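Local coordinates for ABC transporter periplasmic peptide-binding protein (Pseudoalteromonas, PDB 4QFL) that binds dipeptides, here Ala-Phe, and probably delivers them to an ABC transporter from the periplasm, at residues Phe143-Ile148 against Ser455-Ala460; Leu431-Asp436 against Phe444-Ser449; Thr437-Asn442 against Gln485-Ala490. One frame throughout, in Å; residues are numbered along the deposited sequence.

Contact 1. Residues Phe143-Ile148 against Ser455-Ala460; sequences FQSVGI and SGKNPA
S455 sets its hydroxyl oxygen against the start of the Q144 side chain, OG lying 3.4 Å from Q144 CB. One residue on, across the contact S145 OG meets only carbon, 3.7 Å from K457 CB and 3.8 Å from S455 CB. These are van der Waals contacts, because both hydroxyls are engaged within their own helical turns. S145 OG is bonded to P141 O, and S455 OG, turned beside its backbone N (chi1 -58°), reaches back to T451 O. Two helix C-termini meet here, 141-145 and 450-454, each closed by a Schellman motif with a glycine of positive phi, G147 and G456. In the first motif I148 N bonds to F143 O and G147 N to Q144 O. In the Venus-flytrap fold of family 5 binding proteins, such a meeting of distant chain parts is consistent with the two lobes closing on a ligand. K457 starts toward the helix but bends at chi2 (-46°), and its side chain passes within about 4 Å of the bound phenylalanine at the nearest atoms. Further out, S145 O is bonded to T451 OG1 of helix 450-454, while N458 OD1 accepts A460 N in an Asx turn that shapes the loop beyond.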
ATOM      1  N   PHE A 143      -3.391   0.465 -10.229  1.00 16.11           N
ATOM      2  CA  PHE A 143      -4.176  -0.032 -11.340  1.00 18.02           C
ATOM      3  C   PHE A 143      -3.334  -0.447 -12.547  1.00 16.86           C
ATOM      4  O   PHE A 143      -3.558  -1.501 -13.134  1.00 19.14           O
ATOM      5  CB  PHE A 143      -5.213   1.013 -11.709  1.00 15.20           C
ATOM      6  CG  PHE A 143      -6.190   1.299 -10.597  1.00 17.62           C
ATOM      7  CD1 PHE A 143      -7.146   0.350 -10.237  1.00 17.45           C
ATOM      8  CD2 PHE A 143      -6.155   2.505  -9.913  1.00 16.02           C
ATOM      9  CE1 PHE A 143      -8.059   0.608  -9.216  1.00 17.97           C
ATOM     10  CE2 PHE A 143      -7.071   2.776  -8.893  1.00 18.76           C
ATOM     11  CZ  PHE A 143      -8.017   1.829  -8.542  1.00 18.05           C
ATOM     12  N   GLN A 144      -2.354   0.361 -12.915  1.00 17.37           N
ATOM     13  CA  GLN A 144      -1.457  -0.031 -13.988  1.00 17.60           C
ATOM     14  C   GLN A 144      -0.677  -1.298 -13.619  1.00 18.35           C
ATOM     15  O   GLN A 144      -0.503  -2.179 -14.449  1.00 18.57           O
ATOM     16  CB  GLN A 144      -0.542   1.127 -14.377  1.00 17.43           C
ATOM     17  CG  GLN A 144      -1.345   2.390 -14.724  1.00 23.25           C
ATOM     18  CD  GLN A 144      -0.498   3.647 -14.931  1.00 24.99           C
ATOM     19  OE1 GLN A 144       0.669   3.711 -14.540  1.00 31.17           O
ATOM     20  NE2 GLN A 144      -1.103   4.660 -15.551  1.00 27.11           N
ATOM     21  N   SER A 145      -0.254  -1.413 -12.365  1.00 17.35           N
ATOM     22  CA  SER A 145       0.478  -2.590 -11.902  1.00 18.57           C
ATOM     23  C   SER A 145      -0.300  -3.899 -12.037  1.00 18.07           C
ATOM     24  O   SER A 145       0.281  -4.940 -12.296  1.00 20.67           O
ATOM     25  CB  SER A 145       0.922  -2.417 -10.448  1.00 16.89           C
ATOM     26  OG  SER A 145       1.889  -1.395 -10.338  1.00 20.08           O
ATOM     27  N   VAL A 146      -1.608  -3.855 -11.843  1.00 14.17           N
ATOM     28  CA  VAL A 146      -2.399  -5.070 -11.954  1.00 18.27           C
ATOM     29  C   VAL A 146      -3.096  -5.187 -13.311  1.00 23.00           C
ATOM     30  O   VAL A 146      -3.896  -6.103 -13.531  1.00 23.68           O
ATOM     31  CB  VAL A 146      -3.429  -5.183 -10.827  1.00 14.76           C
ATOM     32  CG1 VAL A 146      -2.718  -5.137  -9.480  1.00 17.39           C
ATOM     33  CG2 VAL A 146      -4.466  -4.075 -10.954  1.00 12.87           C
ATOM     34  N   GLY A 147      -2.803  -4.252 -14.212  1.00 20.80           N
ATOM     35  CA  GLY A 147      -3.236  -4.354 -15.596  1.00 21.77           C
ATOM     36  C   GLY A 147      -4.685  -4.015 -15.895  1.00 26.39           C
ATOM     37  O   GLY A 147      -5.364  -4.752 -16.606  1.00 27.95           O
ATOM     38  N   ILE A 148      -5.143  -2.891 -15.363  1.00 27.84           N
ATOM     39  CA  ILE A 148      -6.463  -2.382 -15.702  1.00 29.75           C
ATOM     40  C   ILE A 148      -6.662  -2.416 -17.223  1.00 29.88           C
ATOM     41  O   ILE A 148      -7.660  -2.939 -17.710  1.00 31.67           O
ATOM     42  CB  ILE A 148      -6.696  -0.966 -15.115  1.00 26.10           C
ATOM     43  CG1 ILE A 148      -8.146  -0.819 -14.658  1.00 27.36           C
ATOM     44  CG2 ILE A 148      -6.257   0.153 -16.064  1.00 27.15           C
ATOM     45  CD1 ILE A 148      -8.497  -1.709 -13.491  1.00 21.58           C
ATOM     46  N   SER A 455       5.431  -0.186 -14.493  1.00 23.81           N
ATOM     47  CA  SER A 455       4.870   0.956 -13.772  1.00 21.00           C
ATOM     48  C   SER A 455       5.845   1.570 -12.775  1.00 20.03           C
ATOM     49  O   SER A 455       5.526   2.536 -12.103  1.00 22.86           O
ATOM     50  CB  SER A 455       3.585   0.547 -13.066  1.00 21.69           C
ATOM     51  OG  SER A 455       2.654   0.035 -14.007  1.00 25.32           O
ATOM     52  N   GLY A 456       7.040   1.012 -12.686  1.00 19.01           N
ATOM     53  CA  GLY A 456       8.031   1.533 -11.769  1.00 19.95           C
ATOM     54  C   GLY A 456       7.724   1.180 -10.330  1.00 20.94           C
ATOM     55  O   GLY A 456       8.139   1.895  -9.414  1.00 22.72           O
ATOM     56  N   LYS A 457       7.020   0.068 -10.124  1.00 18.53           N
ATOM     57  CA  LYS A 457       6.596  -0.327  -8.778  1.00 18.96           C
ATOM     58  C   LYS A 457       7.200  -1.649  -8.300  1.00 18.13           C
ATOM     59  O   LYS A 457       6.864  -2.144  -7.231  1.00 20.71           O
ATOM     60  CB  LYS A 457       5.071  -0.364  -8.696  1.00 18.59           C
ATOM     61  CG  LYS A 457       4.431   1.031  -8.769  1.00 20.58           C
ATOM     62  CD  LYS A 457       5.155   2.020  -7.852  1.00 19.04           C
ATOM     63  CE  LYS A 457       4.315   3.241  -7.557  1.00 20.19           C
ATOM     64  NZ  LYS A 457       5.119   4.259  -6.835  1.00 23.91           N
ATOM     65  N   ASN A 458       8.095  -2.216  -9.102  1.00 17.25           N
ATOM     66  CA  ASN A 458       8.741  -3.477  -8.769  1.00 17.32           C
ATOM     67  C   ASN A 458      10.173  -3.216  -8.306  1.00 17.19           C
ATOM     68  O   ASN A 458      11.044  -2.950  -9.123  1.00 19.71           O
ATOM     69  CB  ASN A 458       8.747  -4.373 -10.005  1.00 15.24           C
ATOM     70  CG  ASN A 458       9.385  -5.717  -9.756  1.00 17.35           C
ATOM     71  OD1 ASN A 458      10.067  -5.923  -8.762  1.00 17.88           O
ATOM     72  ND2 ASN A 458       9.167  -6.647 -10.673  1.00 18.87           N
ATOM     73  N   PRO A 459      10.425  -3.282  -6.992  1.00 17.04           N
ATOM     74  CA  PRO A 459      11.748  -2.910  -6.474  1.00 18.17           C
ATOM     75  C   PRO A 459      12.861  -3.872  -6.911  1.00 16.05           C
ATOM     76  O   PRO A 459      14.029  -3.548  -6.781  1.00 15.02           O
ATOM     77  CB  PRO A 459      11.560  -2.950  -4.947  1.00 16.73           C
ATOM     78  CG  PRO A 459      10.091  -2.884  -4.739  1.00 18.34           C
ATOM     79  CD  PRO A 459       9.475  -3.581  -5.909  1.00 18.98           C
ATOM     80  N   ALA A 460      12.497  -5.037  -7.435  1.00 16.42           N
ATOM     81  CA  ALA A 460      13.494  -5.969  -7.954  1.00 16.78           C
ATOM     82  C   ALA A 460      13.784  -5.761  -9.447  1.00 15.80           C
ATOM     83  O   ALA A 460      14.640  -6.429 -10.022  1.00 16.63           O
ATOM     84  CB  ALA A 460      13.060  -7.404  -7.693  1.00 17.75           C
TER

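Contact 2. Residues Leu431-Asp436 against Phe444-Ser449; sequences LGWAAD and FSPLLS. With ALA (alanine), chain C; PHE (phenylalanine), chain D.
W433 and L447 form the heart of this contact, with P446 beside them. L447 lays its CD1 methyl over one face of the indole, 3.3 Å from W433 CD2, in a CH-pi contact with the five-membered ring that stands 29° off the ring normal. Its CD2 branch meets W433 CB at 3.9 Å. The leucine holds a chi1 of -112°, away from the staggered positions, which suggests some strain accepted to bring the methyl onto the ring. P446 approaches the six-membered end obliquely, its CB 3.9 Å from W433 CZ2. W433 CG stands anti to the backbone N (chi1 -171°), which swings the indole off strand 428-434 to lie between helix 445-448 and the bound dipeptide. The opposite face carries the amino end of the ligand: the nitrogen of the bound alanine sits 3.1 Å from W433 CZ2. Three protein groups then fix that alanine. Its N gives hydrogen bonds to A434 O and to D436 OD1, each 2.8 Å long, and its O receives A434 N at 2.8 Å, so the ligand pairs with the strand backbone. An alanine in place of W433 would probably take away the surface under the dipeptide's amino end and leave the L447 methyl without its aromatic partner. The chemistry implies a divided task: the D436 carboxylate probably balances the charge of the ligand's N-terminus, with A434 O as a further acceptor, while the indole, backed by L447 and P446, gives it a flat aromatic wall.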
ATOM      1  N   LEU A 431      12.584  -2.737   1.446  1.00 15.54           N
ATOM      2  CA  LEU A 431      11.234  -2.248   1.256  1.00 14.70           C
ATOM      3  C   LEU A 431      10.256  -3.340   1.678  1.00 16.82           C
ATOM      4  O   LEU A 431      10.583  -4.197   2.483  1.00 16.24           O
ATOM      5  CB  LEU A 431      11.000  -1.864  -0.208  1.00 13.57           C
ATOM      6  CG  LEU A 431      10.662  -0.391  -0.445  1.00 18.80           C
ATOM      7  CD1 LEU A 431      10.830   0.017  -1.901  1.00 16.74           C
ATOM      8  CD2 LEU A 431       9.269  -0.067   0.061  1.00 15.70           C
ATOM      9  N   GLY A 432       9.054  -3.309   1.125  1.00 14.75           N
ATOM     10  CA  GLY A 432       8.079  -4.331   1.435  1.00 15.30           C
ATOM     11  C   GLY A 432       6.706  -3.940   0.945  1.00 14.81           C
ATOM     12  O   GLY A 432       6.566  -3.084   0.083  1.00 16.62           O
ATOM     13  N   TRP A 433       5.690  -4.577   1.503  1.00 15.01           N
ATOM     14  CA  TRP A 433       4.334  -4.311   1.085  1.00 12.41           C
ATOM     15  C   TRP A 433       3.399  -4.537   2.250  1.00 15.94           C
ATOM     16  O   TRP A 433       3.472  -5.559   2.928  1.00 15.59           O
ATOM     17  CB  TRP A 433       3.972  -5.254  -0.053  1.00 14.44           C
ATOM     18  CG  TRP A 433       2.677  -4.972  -0.752  1.00 15.67           C
ATOM     19  CD1 TRP A 433       1.557  -5.763  -0.749  1.00 17.59           C
ATOM     20  CD2 TRP A 433       2.364  -3.844  -1.586  1.00 17.47           C
ATOM     21  NE1 TRP A 433       0.576  -5.192  -1.523  1.00 15.71           N
ATOM     22  CE2 TRP A 433       1.044  -4.015  -2.046  1.00 18.14           C
ATOM     23  CE3 TRP A 433       3.071  -2.708  -1.990  1.00 20.83           C
ATOM     24  CZ2 TRP A 433       0.420  -3.091  -2.885  1.00 17.39           C
ATOM     25  CZ3 TRP A 433       2.438  -1.784  -2.825  1.00 17.24           C
ATOM     26  CH2 TRP A 433       1.137  -1.980  -3.255  1.00 17.41           C
ATOM     27  N   ALA A 434       2.534  -3.562   2.493  1.00 14.56           N
ATOM     28  CA  ALA A 434       1.413  -3.757   3.389  1.00 15.96           C
ATOM     29  C   ALA A 434       0.148  -4.069   2.568  1.00 15.33           C
ATOM     30  O   ALA A 434      -0.353  -3.232   1.821  1.00 15.87           O
ATOM     31  CB  ALA A 434       1.222  -2.536   4.267  1.00 14.32           C
ATOM     32  N   ALA A 435      -0.353  -5.287   2.692  1.00 15.88           N
ATOM     33  CA  ALA A 435      -1.437  -5.748   1.837  1.00 15.40           C
ATOM     34  C   ALA A 435      -2.671  -4.846   1.856  1.00 14.53           C
ATOM     35  O   ALA A 435      -3.070  -4.341   2.908  1.00 16.72           O
ATOM     36  CB  ALA A 435      -1.811  -7.180   2.192  1.00 17.46           C
ATOM     37  N   ASP A 436      -3.269  -4.656   0.682  1.00 14.26           N
ATOM     38  CA  ASP A 436      -4.475  -3.840   0.547  1.00 16.30           C
ATOM     39  C   ASP A 436      -5.736  -4.686   0.715  1.00 18.03           C
ATOM     40  O   ASP A 436      -6.797  -4.179   1.075  1.00 17.70           O
ATOM     41  CB  ASP A 436      -4.506  -3.141  -0.820  1.00 16.85           C
ATOM     42  CG  ASP A 436      -3.165  -2.517  -1.204  1.00 18.20           C
ATOM     43  OD1 ASP A 436      -2.745  -1.525  -0.558  1.00 18.79           O
ATOM     44  OD2 ASP A 436      -2.538  -3.006  -2.171  1.00 18.13           O
ATOM     45  N   PHE A 444       1.469 -10.263  -5.199  1.00 14.92           N
ATOM     46  CA  PHE A 444       2.174 -10.704  -6.395  1.00 16.40           C
ATOM     47  C   PHE A 444       2.041  -9.724  -7.532  1.00 16.96           C
ATOM     48  O   PHE A 444       3.020  -9.128  -7.965  1.00 16.84           O
ATOM     49  CB  PHE A 444       1.676 -12.079  -6.818  1.00 15.01           C
ATOM     50  CG  PHE A 444       2.007 -13.163  -5.833  1.00 16.77           C
ATOM     51  CD1 PHE A 444       3.308 -13.655  -5.729  1.00 20.57           C
ATOM     52  CD2 PHE A 444       1.036 -13.681  -5.007  1.00 17.17           C
ATOM     53  CE1 PHE A 444       3.621 -14.659  -4.827  1.00 16.67           C
ATOM     54  CE2 PHE A 444       1.336 -14.687  -4.101  1.00 16.46           C
ATOM     55  CZ  PHE A 444       2.629 -15.175  -4.008  1.00 20.57           C
ATOM     56  N   SER A 445       0.819  -9.543  -8.011  1.00 17.10           N
ATOM     57  CA  SER A 445       0.604  -8.674  -9.155  1.00 18.86           C
ATOM     58  C   SER A 445       1.082  -7.218  -8.973  1.00 18.46           C
ATOM     59  O   SER A 445       1.687  -6.662  -9.886  1.00 20.63           O
ATOM     60  CB  SER A 445      -0.844  -8.760  -9.638  1.00 16.23           C
ATOM     61  OG  SER A 445      -1.049  -9.982 -10.334  1.00 17.81           O
ATOM     62  N   PRO A 446       0.841  -6.596  -7.798  1.00 17.34           N
ATOM     63  CA  PRO A 446       1.294  -5.203  -7.648  1.00 16.24           C
ATOM     64  C   PRO A 446       2.781  -5.065  -7.344  1.00 19.26           C
ATOM     65  O   PRO A 446       3.255  -3.941  -7.165  1.00 22.51           O
ATOM     66  CB  PRO A 446       0.506  -4.690  -6.432  1.00 16.31           C
ATOM     67  CG  PRO A 446      -0.532  -5.739  -6.131  1.00 18.33           C
ATOM     68  CD  PRO A 446       0.019  -7.037  -6.661  1.00 18.65           C
ATOM     69  N   LEU A 447       3.507  -6.175  -7.274  1.00 16.97           N
ATOM     70  CA  LEU A 447       4.868  -6.146  -6.768  1.00 19.08           C
ATOM     71  C   LEU A 447       5.864  -6.654  -7.765  1.00 18.88           C
ATOM     72  O   LEU A 447       6.804  -5.953  -8.117  1.00 21.68           O
ATOM     73  CB  LEU A 447       4.979  -7.033  -5.537  1.00 20.07           C
ATOM     74  CG  LEU A 447       5.234  -6.349  -4.206  1.00 21.18           C
ATOM     75  CD1 LEU A 447       4.174  -5.294  -3.965  1.00 22.53           C
ATOM     76  CD2 LEU A 447       5.249  -7.381  -3.103  1.00 19.56           C
ATOM     77  N   LEU A 448       5.661  -7.901  -8.190  1.00 18.54           N
ATOM     78  CA  LEU A 448       6.648  -8.636  -8.983  1.00 17.60           C
ATOM     79  C   LEU A 448       6.294  -8.919 -10.455  1.00 18.34           C
ATOM     80  O   LEU A 448       7.099  -9.494 -11.184  1.00 19.68           O
ATOM     81  CB  LEU A 448       6.992  -9.953  -8.279  1.00 18.56           C
ATOM     82  CG  LEU A 448       7.844  -9.820  -7.019  1.00 18.75           C
ATOM     83  CD1 LEU A 448       8.032 -11.169  -6.357  1.00 21.71           C
ATOM     84  CD2 LEU A 448       9.186  -9.199  -7.339  1.00 19.55           C
ATOM     85  N   SER A 449       5.116  -8.504 -10.903  1.00 16.99           N
ATOM     86  CA  SER A 449       4.701  -8.773 -12.279  1.00 17.33           C
ATOM     87  C   SER A 449       5.423  -7.893 -13.289  1.00 17.01           C
ATOM     88  O   SER A 449       6.071  -6.922 -12.925  1.00 18.29           O
ATOM     89  CB  SER A 449       3.192  -8.593 -12.433  1.00 18.94           C
ATOM     90  OG  SER A 449       2.833  -7.253 -12.142  1.00 18.16           O
TER
HETATM   91  N   ALA C 601       0.072  -1.470  -0.298  1.00 15.29           N
HETATM   92  CA  ALA C 601       0.648  -0.130  -0.235  1.00 16.46           C
HETATM   93  C   ALA C 601       2.029  -0.162   0.415  1.00 17.93           C
HETATM   94  O   ALA C 601       2.304  -1.017   1.256  1.00 20.32           O
HETATM   95  CB  ALA C 601      -0.284   0.818   0.525  1.00 15.89           C
HETATM   96  N   PHE D 602       2.901   0.761   0.014  1.00 18.48           N
HETATM   97  CA  PHE D 602       4.216   0.906   0.626  1.00 15.77           C
HETATM   98  C   PHE D 602       4.077   1.500   2.008  1.00 17.59           C
HETATM   99  O   PHE D 602       4.836   1.167   2.912  1.00 19.81           O
HETATM  100  CB  PHE D 602       5.090   1.835  -0.211  1.00 14.98           C
HETATM  101  CG  PHE D 602       5.541   1.243  -1.501  1.00 18.26           C
HETATM  102  CD1 PHE D 602       6.091  -0.028  -1.542  1.00 17.50           C
HETATM  103  CD2 PHE D 602       5.423   1.955  -2.673  1.00 17.51           C
HETATM  104  CE1 PHE D 602       6.519  -0.572  -2.721  1.00 19.15           C
HETATM  105  CE2 PHE D 602       5.850   1.419  -3.859  1.00 18.40           C
HETATM  106  CZ  PHE D 602       6.396   0.152  -3.888  1.00 18.37           C
HETATM  107  OXT PHE D 602       3.203   2.336   2.245  1.00 16.78           O

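Contact 3. Residues Thr437-Asn442 against Gln485-Ala490; sequences TPDPDN and QYYDAA
The ring of Y487 takes P440 over one of its faces. P440 CB stands 4.2 Å from the ring centroid and 19° off the normal, a CH-pi contact displaced toward the CD2-CE2 rim; the distance from P440 CB to Y487 CE2 is 4.0 Å. The backbone of D441 approaches the ring obliquely, and F444, just beyond the loop, presents a ring nearly parallel to that of Y487. At the phenol end, Y487 OH comes 3.3 Å from D441 CB. The carboxylate of D441 is turned 50° from the ring plane and makes its link indirectly: Y487 OH donates to a water at 2.8 Å, and that water lies 2.5 Å from D441 OD1, a distance short enough to be treated with caution. The firm partner of the same carboxylate oxygen is S445 OG, which is hydrogen-bonded to it. CG of D441 lies anti to the backbone N (chi1 172°), which directs the acid away from the proline and toward this water.

A second acid organises the loop itself. D439 OD1 accepts D441 N at 3.0 Å through its anti lone pair, and also forms a salt bridge with R483, whose NH2 is hydrogen-bonded to Y487 OH as well. That arginine, one helical turn before the tyrosine, thus grips both sides of the contact and is likely to polarise the phenol. T437 OG1 in turn accepts D439 N at 3.1 Å, and N442 N closes onto D439 O. The loop is a succession of an ST turn and an Asx turn, leading from pocket strand 428-434 toward helix 445-448, and it docks through a proline-tyrosine CH-pi contact on the long helix 480-497.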
ATOM      1  N   THR A 437      -5.615  -5.979   0.451  1.00 16.24           N
ATOM      2  CA  THR A 437      -6.734  -6.908   0.590  1.00 17.30           C
ATOM      3  C   THR A 437      -6.186  -8.242   1.080  1.00 15.58           C
ATOM      4  O   THR A 437      -4.969  -8.437   1.114  1.00 15.40           O
ATOM      5  CB  THR A 437      -7.444  -7.140  -0.759  1.00 15.52           C
ATOM      6  OG1 THR A 437      -6.642  -8.000  -1.570  1.00 16.31           O
ATOM      7  CG2 THR A 437      -7.666  -5.824  -1.493  1.00 16.91           C
ATOM      8  N   PRO A 438      -7.073  -9.160   1.480  1.00 15.14           N
ATOM      9  CA  PRO A 438      -6.651 -10.516   1.846  1.00 17.17           C
ATOM     10  C   PRO A 438      -6.632 -11.478   0.634  1.00 19.19           C
ATOM     11  O   PRO A 438      -6.465 -12.696   0.786  1.00 18.11           O
ATOM     12  CB  PRO A 438      -7.702 -10.923   2.869  1.00 16.45           C
ATOM     13  CG  PRO A 438      -8.920 -10.249   2.398  1.00 15.70           C
ATOM     14  CD  PRO A 438      -8.497  -8.943   1.780  1.00 15.37           C
ATOM     15  N   ASP A 439      -6.792 -10.933  -0.569  1.00 18.89           N
ATOM     16  CA  ASP A 439      -6.587 -11.735  -1.767  1.00 17.29           C
ATOM     17  C   ASP A 439      -5.094 -11.831  -2.059  1.00 17.03           C
ATOM     18  O   ASP A 439      -4.440 -10.817  -2.280  1.00 19.27           O
ATOM     19  CB  ASP A 439      -7.336 -11.164  -2.971  1.00 17.01           C
ATOM     20  CG  ASP A 439      -7.353 -12.123  -4.134  1.00 18.81           C
ATOM     21  OD1 ASP A 439      -6.285 -12.351  -4.713  1.00 17.45           O
ATOM     22  OD2 ASP A 439      -8.422 -12.674  -4.459  1.00 22.28           O
ATOM     23  N   PRO A 440      -4.550 -13.060  -2.064  1.00 18.52           N
ATOM     24  CA  PRO A 440      -3.112 -13.332  -2.240  1.00 16.54           C
ATOM     25  C   PRO A 440      -2.501 -12.697  -3.493  1.00 16.82           C
ATOM     26  O   PRO A 440      -1.305 -12.428  -3.531  1.00 18.78           O
ATOM     27  CB  PRO A 440      -3.050 -14.866  -2.338  1.00 19.21           C
ATOM     28  CG  PRO A 440      -4.262 -15.334  -1.615  1.00 20.69           C
ATOM     29  CD  PRO A 440      -5.323 -14.305  -1.906  1.00 18.38           C
ATOM     30  N   ASP A 441      -3.304 -12.461  -4.514  1.00 16.71           N
ATOM     31  CA  ASP A 441      -2.773 -11.833  -5.710  1.00 18.27           C
ATOM     32  C   ASP A 441      -2.170 -10.475  -5.378  1.00 16.56           C
ATOM     33  O   ASP A 441      -1.317  -9.965  -6.109  1.00 17.49           O
ATOM     34  CB  ASP A 441      -3.857 -11.652  -6.766  1.00 16.95           C
ATOM     35  CG  ASP A 441      -3.372 -10.838  -7.937  1.00 18.55           C
ATOM     36  OD1 ASP A 441      -2.649 -11.413  -8.776  1.00 17.45           O
ATOM     37  OD2 ASP A 441      -3.687  -9.625  -8.004  1.00 19.13           O
ATOM     38  N   ASN A 442      -2.631  -9.887  -4.279  1.00 18.39           N
ATOM     39  CA  ASN A 442      -2.175  -8.558  -3.865  1.00 17.34           C
ATOM     40  C   ASN A 442      -0.695  -8.525  -3.444  1.00 17.50           C
ATOM     41  O   ASN A 442      -0.068  -7.463  -3.422  1.00 17.04           O
ATOM     42  CB  ASN A 442      -3.092  -7.989  -2.767  1.00 16.65           C
ATOM     43  CG  ASN A 442      -2.808  -6.515  -2.463  1.00 16.11           C
ATOM     44  OD1 ASN A 442      -3.123  -5.624  -3.256  1.00 17.72           O
ATOM     45  ND2 ASN A 442      -2.231  -6.259  -1.307  1.00 13.23           N
ATOM     46  N   GLN A 485      -2.477 -23.696  -5.835  1.00 22.92           N
ATOM     47  CA  GLN A 485      -1.469 -24.444  -6.588  1.00 23.82           C
ATOM     48  C   GLN A 485      -0.540 -23.498  -7.320  1.00 19.36           C
ATOM     49  O   GLN A 485       0.683 -23.619  -7.270  1.00 19.73           O
ATOM     50  CB  GLN A 485      -2.132 -25.354  -7.612  1.00 23.46           C
ATOM     51  CG  GLN A 485      -2.621 -26.655  -7.041  1.00 31.13           C
ATOM     52  CD  GLN A 485      -3.170 -27.555  -8.113  1.00 33.82           C
ATOM     53  OE1 GLN A 485      -3.889 -27.100  -9.006  1.00 36.87           O
ATOM     54  NE2 GLN A 485      -2.814 -28.835  -8.055  1.00 38.79           N
ATOM     55  N   TYR A 486      -1.139 -22.542  -8.010  1.00 18.98           N
ATOM     56  CA  TYR A 486      -0.356 -21.544  -8.711  1.00 18.76           C
ATOM     57  C   TYR A 486       0.387 -20.635  -7.737  1.00 19.02           C
ATOM     58  O   TYR A 486       1.563 -20.340  -7.936  1.00 17.06           O
ATOM     59  CB  TYR A 486      -1.243 -20.758  -9.681  1.00 20.24           C
ATOM     60  CG  TYR A 486      -1.756 -21.642 -10.787  1.00 18.92           C
ATOM     61  CD1 TYR A 486      -0.868 -22.298 -11.630  1.00 21.11           C
ATOM     62  CD2 TYR A 486      -3.113 -21.848 -10.983  1.00 21.10           C
ATOM     63  CE1 TYR A 486      -1.317 -23.129 -12.645  1.00 24.60           C
ATOM     64  CE2 TYR A 486      -3.573 -22.684 -12.005  1.00 22.82           C
ATOM     65  CZ  TYR A 486      -2.665 -23.318 -12.830  1.00 22.42           C
ATOM     66  OH  TYR A 486      -3.088 -24.153 -13.844  1.00 30.74           O
ATOM     67  N   TYR A 487      -0.288 -20.213  -6.674  1.00 19.35           N
ATOM     68  CA  TYR A 487       0.380 -19.399  -5.666  1.00 19.27           C
ATOM     69  C   TYR A 487       1.493 -20.175  -4.984  1.00 19.89           C
ATOM     70  O   TYR A 487       2.503 -19.596  -4.608  1.00 18.83           O
ATOM     71  CB  TYR A 487      -0.613 -18.813  -4.663  1.00 16.91           C
ATOM     72  CG  TYR A 487      -1.472 -17.763  -5.304  1.00 17.65           C
ATOM     73  CD1 TYR A 487      -0.903 -16.789  -6.119  1.00 19.23           C
ATOM     74  CD2 TYR A 487      -2.852 -17.759  -5.143  1.00 20.33           C
ATOM     75  CE1 TYR A 487      -1.681 -15.834  -6.741  1.00 19.97           C
ATOM     76  CE2 TYR A 487      -3.643 -16.801  -5.757  1.00 17.41           C
ATOM     77  CZ  TYR A 487      -3.050 -15.844  -6.559  1.00 18.32           C
ATOM     78  OH  TYR A 487      -3.825 -14.887  -7.179  1.00 22.50           O
ATOM     79  N   ASP A 488       1.324 -21.487  -4.838  1.00 18.12           N
ATOM     80  CA  ASP A 488       2.416 -22.310  -4.335  1.00 19.60           C
ATOM     81  C   ASP A 488       3.625 -22.228  -5.261  1.00 19.11           C
ATOM     82  O   ASP A 488       4.758 -22.032  -4.814  1.00 18.96           O
ATOM     83  CB  ASP A 488       1.987 -23.775  -4.193  1.00 21.39           C
ATOM     84  CG  ASP A 488       1.076 -24.006  -3.012  1.00 24.98           C
ATOM     85  OD1 ASP A 488       1.027 -23.132  -2.134  1.00 25.74           O
ATOM     86  OD2 ASP A 488       0.414 -25.063  -2.951  1.00 26.35           O
ATOM     87  N   ALA A 489       3.382 -22.396  -6.554  1.00 17.69           N
ATOM     88  CA  ALA A 489       4.477 -22.413  -7.505  1.00 18.13           C
ATOM     89  C   ALA A 489       5.136 -21.038  -7.521  1.00 19.40           C
ATOM     90  O   ALA A 489       6.351 -20.918  -7.708  1.00 19.62           O
ATOM     91  CB  ALA A 489       3.969 -22.807  -8.897  1.00 18.92           C
ATOM     92  N   ALA A 490       4.328 -20.001  -7.313  1.00 18.20           N
ATOM     93  CA  ALA A 490       4.825 -18.633  -7.345  1.00 17.03           C
ATOM     94  C   ALA A 490       5.758 -18.358  -6.173  1.00 18.56           C
ATOM     95  O   ALA A 490       6.806 -17.722  -6.328  1.00 18.43           O
ATOM     96  CB  ALA A 490       3.671 -17.649  -7.343  1.00 17.43           C
TER
HETATM   97  O   HOH W   1      -2.578 -13.801  -9.402  1.00 19.30           O

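From the N terminus, the chain first supplies 143-148, at the end of helix 141-145, and returns to it only after 306 residues, when 455-460 closes the very long loop of contact 1. Nested within that loop is contact 2, whose seven-residue connection joins strand 428-434 to helix 445-448. The 437-442 segment lies inside this connection, yet its partner on helix 480-497 comes later than 455-460, so contact 3 crosses both others. Contacts 1 and 2 touch where N458 packs on L447, and contacts 2 and 3 where P446 meets D441. Contact 1 thus ties helix 141-145 to the loop after helix 450-454, contact 2 strand 428-434 to helix 445-448, and contact 3 the loop between those two to helix 480-497.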